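Local coordinates for protein NegoA.19184.a (PDB 5UEB) that is of unknown function, a hypothetical protein of Neisseria gonorrhoeae belonging to the DUF4265 family, at residues B[55-60]-B[66-71]. Residues are numbered along the deposited sequence; the frame is centred on the assembly and turned at random.
With EDO (1,2-ethanediol), chain M.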
ATOM      1  N   ASP B  55      -6.634  -3.135 -12.928  1.00 10.21           N
ATOM      2  CA  ASP B  55      -6.543  -2.100 -11.905  1.00 10.24           C
ATOM      3  C   ASP B  55      -6.236  -0.754 -12.561  1.00 10.13           C
ATOM      4  O   ASP B  55      -5.563  -0.683 -13.598  1.00 11.72           O
ATOM      5  CB  ASP B  55      -5.399  -2.415 -10.930  1.00  9.81           C
ATOM      6  CG  ASP B  55      -5.757  -3.488  -9.897  1.00 13.89           C
ATOM      7  OD1 ASP B  55      -6.907  -3.993  -9.866  1.00 14.21           O
ATOM      8  OD2 ASP B  55      -4.857  -3.825  -9.097  1.00 13.56           O
ATOM      9  N   ILE B  56      -6.728   0.324 -11.948  1.00 11.83           N
ATOM     10  CA  ILE B  56      -6.421   1.688 -12.374  1.00 11.46           C
ATOM     11  C   ILE B  56      -5.501   2.303 -11.331  1.00 14.57           C
ATOM     12  O   ILE B  56      -5.803   2.269 -10.132  1.00 13.58           O
ATOM     13  CB  ILE B  56      -7.697   2.531 -12.555  1.00 13.47           C
ATOM     14  CG1 ILE B  56      -8.577   1.948 -13.660  1.00 15.19           C
ATOM     15  CG2 ILE B  56      -7.343   3.980 -12.901  1.00 14.15           C
ATOM     16  CD1 ILE B  56      -9.976   2.569 -13.725  1.00 17.37           C
ATOM     17  N   VAL B  57      -4.374   2.845 -11.777  1.00 12.08           N
ATOM     18  CA  VAL B  57      -3.343   3.333 -10.872  1.00 12.38           C
ATOM     19  C   VAL B  57      -2.939   4.745 -11.264  1.00 11.57           C
ATOM     20  O   VAL B  57      -3.058   5.153 -12.427  1.00 12.02           O
ATOM     21  CB  VAL B  57      -2.104   2.408 -10.825  1.00 10.06           C
ATOM     22  CG1 VAL B  57      -2.493   0.993 -10.377  1.00 11.86           C
ATOM     23  CG2 VAL B  57      -1.399   2.388 -12.184  1.00 12.79           C
ATOM     24  N   ALA B  58      -2.480   5.498 -10.275  1.00 12.37           N
ATOM     25  CA  ALA B  58      -1.884   6.808 -10.478  1.00 11.90           C
ATOM     26  C   ALA B  58      -0.394   6.654 -10.742  1.00 11.99           C
ATOM     27  O   ALA B  58       0.252   5.722 -10.253  1.00 14.26           O
ATOM     28  CB  ALA B  58      -2.093   7.688  -9.249  1.00 15.40           C
ATOM     29  N   ILE B  59       0.156   7.591 -11.515  1.00 14.41           N
ATOM     30  CA  ILE B  59       1.515   7.474 -12.014  1.00 13.56           C
ATOM     31  C   ILE B  59       2.274   8.764 -11.735  1.00 14.31           C
ATOM     32  O   ILE B  59       1.691   9.822 -11.482  1.00 17.14           O
ATOM     33  CB  ILE B  59       1.532   7.150 -13.519  1.00 15.93           C
ATOM     34  CG1 ILE B  59       0.857   8.277 -14.294  1.00 15.67           C
ATOM     35  CG2 ILE B  59       0.794   5.837 -13.780  1.00 18.94           C
ATOM     36  CD1 ILE B  59       0.783   8.031 -15.823  1.00 17.18           C
ATOM     37  N   GLU B  60       3.606   8.652 -11.768  1.00 15.73           N
ATOM     38  CA  GLU B  60       4.516   9.784 -11.650  1.00 15.79           C
ATOM     39  C   GLU B  60       5.542   9.692 -12.764  1.00 19.04           C
ATOM     40  O   GLU B  60       6.008   8.600 -13.093  1.00 18.93           O
ATOM     41  CB  GLU B  60       5.294   9.746 -10.336  1.00 22.11           C
ATOM     42  CG  GLU B  60       4.505  10.103  -9.112  1.00 30.54           C
ATOM     43  CD  GLU B  60       5.404  10.355  -7.908  1.00 41.31           C
ATOM     44  OE1 GLU B  60       6.561   9.881  -7.913  1.00 39.85           O
ATOM     45  OE2 GLU B  60       4.958  11.033  -6.961  1.00 40.37           O
ATOM     46  N   LEU B  66       7.564   6.644 -16.849  1.00 14.73           N
ATOM     47  CA  LEU B  66       6.385   6.633 -15.987  1.00 12.03           C
ATOM     48  C   LEU B  66       6.471   5.523 -14.947  1.00 12.63           C
ATOM     49  O   LEU B  66       6.826   4.380 -15.269  1.00 14.44           O
ATOM     50  CB  LEU B  66       5.095   6.459 -16.794  1.00 11.73           C
ATOM     51  CG  LEU B  66       4.850   7.494 -17.887  1.00 12.63           C
ATOM     52  CD1 LEU B  66       3.553   7.148 -18.613  1.00 15.09           C
ATOM     53  CD2 LEU B  66       4.794   8.925 -17.345  1.00 13.95           C
ATOM     54  N   PHE B  67       6.116   5.861 -13.703  1.00 11.26           N
ATOM     55  CA  PHE B  67       6.233   4.947 -12.567  1.00 11.51           C
ATOM     56  C   PHE B  67       4.917   4.833 -11.817  1.00 14.31           C
ATOM     57  O   PHE B  67       4.196   5.814 -11.655  1.00 14.12           O
ATOM     58  CB  PHE B  67       7.321   5.405 -11.591  1.00 14.10           C
ATOM     59  CG  PHE B  67       8.684   5.378 -12.183  1.00 15.23           C
ATOM     60  CD1 PHE B  67       9.189   6.490 -12.847  1.00 16.86           C
ATOM     61  CD2 PHE B  67       9.454   4.232 -12.099  1.00 17.20           C
ATOM     62  CE1 PHE B  67      10.455   6.456 -13.409  1.00 19.35           C
ATOM     63  CE2 PHE B  67      10.715   4.187 -12.656  1.00 20.30           C
ATOM     64  CZ  PHE B  67      11.214   5.306 -13.317  1.00 22.13           C
ATOM     65  N   PHE B  68       4.624   3.625 -11.338  1.00 13.40           N
ATOM     66  CA  PHE B  68       3.476   3.435 -10.460  1.00 13.59           C
ATOM     67  C   PHE B  68       3.640   4.305  -9.221  1.00 12.50           C
ATOM     68  O   PHE B  68       4.713   4.335  -8.611  1.00 14.80           O
ATOM     69  CB  PHE B  68       3.412   1.966 -10.030  1.00 12.31           C
ATOM     70  CG  PHE B  68       2.465   1.706  -8.879  1.00 12.09           C
ATOM     71  CD1 PHE B  68       1.103   1.557  -9.108  1.00 14.87           C
ATOM     72  CD2 PHE B  68       2.936   1.604  -7.582  1.00 18.28           C
ATOM     73  CE1 PHE B  68       0.232   1.322  -8.058  1.00 12.87           C
ATOM     74  CE2 PHE B  68       2.068   1.373  -6.520  1.00 18.42           C
ATOM     75  CZ  PHE B  68       0.709   1.221  -6.766  1.00 15.55           C
ATOM     76  N   ASP B  69       2.572   4.994  -8.827  1.00 13.64           N
ATOM     77  CA  ASP B  69       2.587   5.731  -7.569  1.00 13.99           C
ATOM     78  C   ASP B  69       1.657   5.149  -6.516  1.00 14.69           C
ATOM     79  O   ASP B  69       2.098   4.868  -5.396  1.00 16.81           O
ATOM     80  CB  ASP B  69       2.271   7.216  -7.768  1.00 15.94           C
ATOM     81  CG  ASP B  69       2.583   8.021  -6.522  1.00 19.63           C
ATOM     82  OD1 ASP B  69       3.767   8.350  -6.312  1.00 26.69           O
ATOM     83  OD2 ASP B  69       1.664   8.278  -5.730  1.00 20.06           O
ATOM     84  N   HIS B  70       0.370   4.992  -6.832  1.00 13.48           N
ATOM     85  CA  HIS B  70      -0.573   4.405  -5.888  1.00 14.31           C
ATOM     86  C   HIS B  70      -1.794   3.901  -6.643  1.00 12.96           C
ATOM     87  O   HIS B  70      -2.043   4.279  -7.790  1.00 15.16           O
ATOM     88  CB  HIS B  70      -0.968   5.394  -4.774  1.00 16.49           C
ATOM     89  CG  HIS B  70      -1.646   6.641  -5.262  1.00 17.05           C
ATOM     90  ND1 HIS B  70      -0.949   7.765  -5.655  1.00 19.53           N
ATOM     91  CD2 HIS B  70      -2.960   6.954  -5.379  1.00 19.62           C
ATOM     92  CE1 HIS B  70      -1.804   8.710  -6.009  1.00 21.92           C
ATOM     93  NE2 HIS B  70      -3.031   8.244  -5.851  1.00 21.78           N
ATOM     94  N   LEU B  71      -2.541   3.022  -5.981  1.00 13.80           N
ATOM     95  CA  LEU B  71      -3.764   2.464  -6.548  1.00 13.13           C
ATOM     96  C   LEU B  71      -4.875   3.509  -6.525  1.00 14.41           C
ATOM     97  O   LEU B  71      -5.058   4.219  -5.531  1.00 19.35           O
ATOM     98  CB  LEU B  71      -4.178   1.241  -5.716  1.00 14.85           C
ATOM     99  CG  LEU B  71      -5.435   0.487  -6.153  1.00 15.84           C
ATOM    100  CD1 LEU B  71      -5.223  -0.183  -7.495  1.00 14.20           C
ATOM    101  CD2 LEU B  71      -5.829  -0.542  -5.083  1.00 16.30           C
TER
HETATM  102  C1  EDO M 206       8.320   2.658 -18.190  0.50 19.56           C
HETATM  103  O1  EDO M 206       8.698   3.242 -16.936  0.50 21.81           O
HETATM  104  C2  EDO M 206       8.643   3.650 -19.301  0.50 24.40           C
HETATM  105  O2  EDO M 206       7.834   4.820 -19.128  0.50 24.17           O
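The methyl of Ala58 is a small knob set over one face of the His70 imidazole: CB lies 3.6 Å from the ring centroid and 20° off its normal, a CH-pi contact. His70 CG sits between its own backbone N and carbonyl carbon (chi1 61°), which folds the ring back over this methyl. His70 ND1 donates a hydrogen bond to Asp69 OD2, 2.7 Å away and in the imidazole plane, which limits rotation of the ring. Both Asp69 and His70 face Ala58, the signature of a classic beta bulge: Ala58 N bonds to His70 O, whereas Ala58 O takes Asp69 N. Beyond it, paired bonds join Glu60 and Phe67 in this antiparallel hairpin of strands 56-62 and 65-73, the latter an outermost strand of its sheet within the chain. On the face of Val57 and Ile59, Val57 CG1 abuts the rim of the Phe68 ring, 3.6 Å from CE1 and near the ring plane. Ile59 CD1 meets Leu66 CD1 at 4.0 Å, and Leu13 of strand 10-18 packs against Val57 and Ile59. Leu71 CD1 reaches back to the Ile56 carbonyl, 3.6 Å from its O. Glu60 OE2 and Asp69 OD1 approach to 3.0 Å with carboxylate planes 30° apart; Lys10 of the second subunit forms salt bridges with both oxygens, which probably offsets their like charge.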